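Side-chain contacts in RagB/SusD domain protein (Flavobacterium johnsoniae, PDB 5J5U), which probably binds chitin-derived chains at the outer membrane, as a SusD homologue of a chitin utilization locus: residues 104-109 with 182-187; 265-270 with 407-412. One frame throughout, in Å; residues are numbered along the deposited sequence.

Interaction 1: 104-109 with 182-187; sequences AKIMKV and KKLANT
The contact between Ile106 and the pair Leu184 and Ala185 is a buried, purely apolar meeting of two helices, 98-119 and 178-195, which run in the same general sense past each other. Their backbones come closest at Ile106 and Ala185, whose CA atoms lie 6.2 Å apart. Ile106 supplies the reach, using two branches. CG1 stands beside the backbone N (chi1 -64°) and the chain continues extended, which places Ile106 CD1 3.6 Å from Ala185 CB. On the other branch, Ile106 CG2 meets Leu184 CD2 at 4.0 Å, the two side chains passing at a slant. Leu184 offers a methyl branch, whereas the short side chain of Ala185 lets the helices approach closely. Helix-on-helix packing of this kind builds the TPR-like scaffold of SusD-type proteins. Helix 143-160 also borders the contact, with Ser157 touching Ile106, while Phe217 covers Leu184. Just beyond the contact on helix 178-195, Thr187 OG1 donates back one turn to Lys183 O at 2.7 Å, tilted 34° from the carbonyl plane. Thr187 N reaches the same oxygen from the other face, so two donors hold it. Thr187 OG1 is also hydrogen-bonded to Phe217 N, which ties this helix to the loop that covers Leu184.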
# COMPACT_ATOMS: atom_id res chain seq x y z
N ALA A 104 1.29 5.88 -19.66
CA ALA A 104 1.12 7.08 -18.89
C ALA A 104 -0.24 7.07 -18.20
O ALA A 104 -0.33 7.40 -17.02
CB ALA A 104 1.27 8.30 -19.76
N LYS A 105 -1.29 6.68 -18.91
CA LYS A 105 -2.64 6.70 -18.32
C LYS A 105 -2.72 5.72 -17.14
O LYS A 105 -3.29 6.06 -16.07
CB LYS A 105 -3.72 6.37 -19.36
CG LYS A 105 -4.26 7.62 -20.07
CD LYS A 105 -5.29 7.29 -21.14
CE LYS A 105 -4.74 6.26 -22.11
NZ LYS A 105 -5.61 6.08 -23.28
N ILE A 106 -2.12 4.54 -17.31
CA ILE A 106 -2.05 3.56 -16.23
C ILE A 106 -1.27 4.19 -15.07
O ILE A 106 -1.71 4.17 -13.92
CB ILE A 106 -1.41 2.23 -16.70
CG1 ILE A 106 -2.28 1.59 -17.77
CG2 ILE A 106 -1.29 1.24 -15.57
CD1 ILE A 106 -1.64 0.42 -18.43
N MET A 107 -0.14 4.83 -15.40
CA MET A 107 0.64 5.50 -14.38
C MET A 107 -0.28 6.46 -13.63
O MET A 107 -0.27 6.48 -12.39
CB MET A 107 1.83 6.26 -14.97
CG MET A 107 2.99 5.40 -15.38
SD MET A 107 3.79 4.54 -14.01
CE MET A 107 4.44 5.87 -13.02
N LYS A 108 -1.10 7.20 -14.37
CA LYS A 108 -1.83 8.30 -13.76
C LYS A 108 -2.81 7.75 -12.73
O LYS A 108 -3.04 8.39 -11.70
CB LYS A 108 -2.56 9.15 -14.79
CG LYS A 108 -3.53 10.15 -14.17
CD LYS A 108 -3.54 11.48 -14.89
CE LYS A 108 -4.58 11.53 -15.98
NZ LYS A 108 -5.90 10.99 -15.56
N VAL A 109 -3.30 6.53 -12.97
CA VAL A 109 -4.22 5.94 -12.00
C VAL A 109 -3.43 5.60 -10.72
O VAL A 109 -3.84 5.96 -9.63
CB VAL A 109 -4.95 4.71 -12.57
CG1 VAL A 109 -5.81 4.04 -11.50
CG2 VAL A 109 -5.82 5.11 -13.78
N LYS A 182 -0.24 -4.55 -19.63
CA LYS A 182 -1.63 -5.00 -19.69
C LYS A 182 -2.08 -5.60 -18.36
O LYS A 182 -3.08 -5.17 -17.76
CB LYS A 182 -1.82 -6.02 -20.82
CG LYS A 182 -1.74 -5.39 -22.20
CD LYS A 182 -1.90 -6.41 -23.32
CE LYS A 182 -2.23 -5.69 -24.63
NZ LYS A 182 -3.68 -5.79 -25.02
N LYS A 183 -1.31 -6.58 -17.88
CA LYS A 183 -1.67 -7.26 -16.63
C LYS A 183 -1.58 -6.34 -15.41
O LYS A 183 -2.37 -6.51 -14.47
CB LYS A 183 -0.77 -8.48 -16.44
CG LYS A 183 -0.80 -9.42 -17.63
CD LYS A 183 0.01 -10.68 -17.37
CE LYS A 183 1.42 -10.52 -17.94
NZ LYS A 183 2.24 -11.71 -17.62
N LEU A 184 -0.67 -5.37 -15.43
CA LEU A 184 -0.60 -4.37 -14.35
C LEU A 184 -1.89 -3.55 -14.33
O LEU A 184 -2.44 -3.27 -13.25
CB LEU A 184 0.60 -3.43 -14.50
CG LEU A 184 0.54 -2.23 -13.55
CD1 LEU A 184 0.74 -2.65 -12.11
CD2 LEU A 184 1.54 -1.14 -13.92
N ALA A 185 -2.36 -3.20 -15.52
CA ALA A 185 -3.60 -2.46 -15.67
C ALA A 185 -4.76 -3.25 -15.08
O ALA A 185 -5.57 -2.71 -14.32
CB ALA A 185 -3.85 -2.15 -17.14
N ASN A 186 -4.82 -4.54 -15.38
CA ASN A 186 -5.92 -5.37 -14.87
C ASN A 186 -5.85 -5.66 -13.36
O ASN A 186 -6.89 -5.82 -12.70
CB ASN A 186 -5.97 -6.68 -15.64
CG ASN A 186 -6.43 -6.50 -17.07
OD1 ASN A 186 -7.34 -5.70 -17.34
ND2 ASN A 186 -5.80 -7.21 -17.99
N THR A 187 -4.64 -5.77 -12.82
CA THR A 187 -4.47 -6.03 -11.40
C THR A 187 -4.86 -4.78 -10.61
O THR A 187 -5.59 -4.87 -9.61
CB THR A 187 -3.02 -6.45 -11.08
OG1 THR A 187 -2.66 -7.54 -11.94
CG2 THR A 187 -2.89 -6.91 -9.63

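Interaction 2: 265-270 with 407-412; sequences IDYLRD and LWITYL
Tyr267 and Leu268, neighbours on helix 262-270, both meet the end of Ile409 from helix 399-410, in an apolar contact within the largely helical SusD-type fold. The backbones stay well apart here, 9.1 Å between the CA atoms of Leu268 and Ile409, so the side chains span the gap. Just before Tyr267, Asp266 contributes its carboxylate to a salt-bridge network with Arg269 and Asp270. Tyr267 follows, its ring swung anti to the backbone N (chi1 -174°) and presenting CD2 and CE2 to Ile409. Ile409 CD1 lies 3.7 Å from Tyr267 CD2, approaching the ring obliquely, with the tyrosine and isoleucine side chains set roughly perpendicular. Leu268 brings CD2 to the same methyl: Leu268 CD2 and Ile409 CD1 are also 3.7 Å apart, the leucine lying alongside the isoleucine but pointing the opposite way. Ile409 CD1 is therefore shared between an aromatic and an aliphatic neighbour. Leu264, a turn earlier, touches Ile409 as well, and Leu276 and Leu279 of helix 276-279 pack on Leu268. Next comes Arg269, whose NH1 and NH2 make weak bonds to Asp266 OD1, while NH1 also donates to Tyr299 O. The guanidinium grips Asp270 side-on, its NE and NH2 both converging on the single oxygen OD1 from the same face of the carboxylate, with Arg269 NH2 at 2.9 Å from Asp270 OD1.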
# COMPACT_ATOMS: atom_id res chain seq x y z
N ILE A 265 4.28 -9.73 14.55
CA ILE A 265 5.22 -10.76 14.97
C ILE A 265 4.49 -11.93 15.61
O ILE A 265 4.73 -13.07 15.24
CB ILE A 265 6.27 -10.22 15.94
CG1 ILE A 265 7.13 -9.16 15.25
CG2 ILE A 265 7.14 -11.39 16.48
CD1 ILE A 265 7.86 -9.65 14.00
N ASP A 266 3.61 -11.66 16.57
CA ASP A 266 2.81 -12.73 17.15
C ASP A 266 2.04 -13.50 16.07
O ASP A 266 1.95 -14.71 16.16
CB ASP A 266 1.79 -12.20 18.18
CG ASP A 266 2.44 -11.71 19.45
OD1 ASP A 266 3.66 -11.86 19.64
OD2 ASP A 266 1.68 -11.21 20.30
N TYR A 267 1.49 -12.82 15.07
CA TYR A 267 0.75 -13.58 14.07
C TYR A 267 1.67 -14.51 13.29
O TYR A 267 1.32 -15.67 13.04
CB TYR A 267 -0.00 -12.68 13.09
CG TYR A 267 -0.89 -13.47 12.16
CD1 TYR A 267 -2.16 -13.85 12.55
CD2 TYR A 267 -0.46 -13.85 10.89
CE1 TYR A 267 -2.98 -14.58 11.71
CE2 TYR A 267 -1.27 -14.58 10.04
CZ TYR A 267 -2.53 -14.95 10.46
OH TYR A 267 -3.38 -15.68 9.65
N LEU A 268 2.83 -14.01 12.87
CA LEU A 268 3.76 -14.79 12.07
C LEU A 268 4.36 -15.95 12.87
O LEU A 268 4.53 -17.06 12.36
CB LEU A 268 4.87 -13.89 11.52
CG LEU A 268 4.46 -12.78 10.55
CD1 LEU A 268 5.64 -11.89 10.25
CD2 LEU A 268 3.89 -13.35 9.23
N ARG A 269 4.66 -15.69 14.14
CA ARG A 269 5.25 -16.69 15.01
C ARG A 269 4.24 -17.76 15.45
O ARG A 269 4.52 -18.96 15.35
CB ARG A 269 5.86 -16.01 16.24
CG ARG A 269 6.70 -16.94 17.12
CD ARG A 269 6.89 -16.35 18.50
NE ARG A 269 5.58 -16.08 19.07
CZ ARG A 269 5.21 -14.90 19.55
NH1 ARG A 269 6.06 -13.88 19.53
NH2 ARG A 269 3.98 -14.75 20.03
N ASP A 270 3.07 -17.35 15.94
CA ASP A 270 2.11 -18.30 16.49
C ASP A 270 1.47 -19.21 15.43
O ASP A 270 0.94 -20.27 15.76
CB ASP A 270 0.97 -17.59 17.26
CG ASP A 270 1.47 -16.80 18.48
OD1 ASP A 270 2.62 -17.00 18.92
OD2 ASP A 270 0.68 -15.97 19.00
N LEU A 407 -3.52 -10.17 3.23
CA LEU A 407 -3.24 -8.96 2.46
C LEU A 407 -2.45 -7.94 3.30
O LEU A 407 -1.54 -7.28 2.82
CB LEU A 407 -4.55 -8.32 1.97
CG LEU A 407 -5.18 -8.92 0.71
CD1 LEU A 407 -6.66 -8.58 0.64
CD2 LEU A 407 -4.46 -8.45 -0.54
N TRP A 408 -2.82 -7.83 4.56
CA TRP A 408 -2.16 -6.96 5.51
C TRP A 408 -0.69 -7.34 5.63
O TRP A 408 0.19 -6.47 5.80
CB TRP A 408 -2.90 -7.03 6.86
CG TRP A 408 -2.24 -6.30 7.97
CD1 TRP A 408 -2.14 -4.95 8.12
CD2 TRP A 408 -1.62 -6.88 9.13
NE1 TRP A 408 -1.47 -4.65 9.28
CE2 TRP A 408 -1.15 -5.82 9.92
CE3 TRP A 408 -1.43 -8.20 9.57
CZ2 TRP A 408 -0.49 -6.03 11.13
CZ3 TRP A 408 -0.78 -8.40 10.77
CH2 TRP A 408 -0.32 -7.33 11.54
N ILE A 409 -0.40 -8.64 5.50
CA ILE A 409 0.99 -9.08 5.51
C ILE A 409 1.65 -8.79 4.16
O ILE A 409 2.78 -8.30 4.10
CB ILE A 409 1.11 -10.58 5.86
CG1 ILE A 409 0.64 -10.80 7.30
CG2 ILE A 409 2.55 -11.06 5.71
CD1 ILE A 409 0.66 -12.23 7.77
N THR A 410 0.92 -9.03 3.09
CA THR A 410 1.40 -8.80 1.74
C THR A 410 1.70 -7.32 1.48
O THR A 410 2.66 -7.00 0.77
CB THR A 410 0.36 -9.35 0.73
OG1 THR A 410 0.45 -10.78 0.72
CG2 THR A 410 0.61 -8.85 -0.68
N TYR A 411 0.91 -6.43 2.10
CA TYR A 411 1.08 -4.99 1.93
C TYR A 411 2.10 -4.39 2.86
O TYR A 411 2.17 -3.16 2.99
CB TYR A 411 -0.24 -4.26 2.16
CG TYR A 411 -1.24 -4.41 1.04
CD1 TYR A 411 -0.87 -4.30 -0.29
CD2 TYR A 411 -2.56 -4.69 1.33
CE1 TYR A 411 -1.80 -4.45 -1.32
CE2 TYR A 411 -3.50 -4.82 0.33
CZ TYR A 411 -3.12 -4.71 -0.99
OH TYR A 411 -4.08 -4.85 -1.97
N LEU A 412 2.89 -5.22 3.53
CA LEU A 412 3.97 -4.71 4.37
C LEU A 412 4.95 -3.91 3.50
O LEU A 412 5.18 -4.29 2.36
CB LEU A 412 4.68 -5.85 5.09
CG LEU A 412 5.62 -5.44 6.22
CD1 LEU A 412 4.82 -4.72 7.28
CD2 LEU A 412 6.35 -6.69 6.81

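In the fold
Interaction 1 and interaction 2 lie on opposite sides of the centre of the chain, with their own centres 16 and 14 Å from it. Their centres are 28 Å apart and their nearest atoms about 8 Å apart, so they do not touch. Along the chain they follow in series: 104-109 with 182-187 closes before 265-270 opens, and the second then spans 136 intervening residues to 407-412. In both, an isoleucine meets two residues adjacent in sequence on the partner helix. Both belong to the helical body of the SusD-type fold, where each joins two helices of the scaffold.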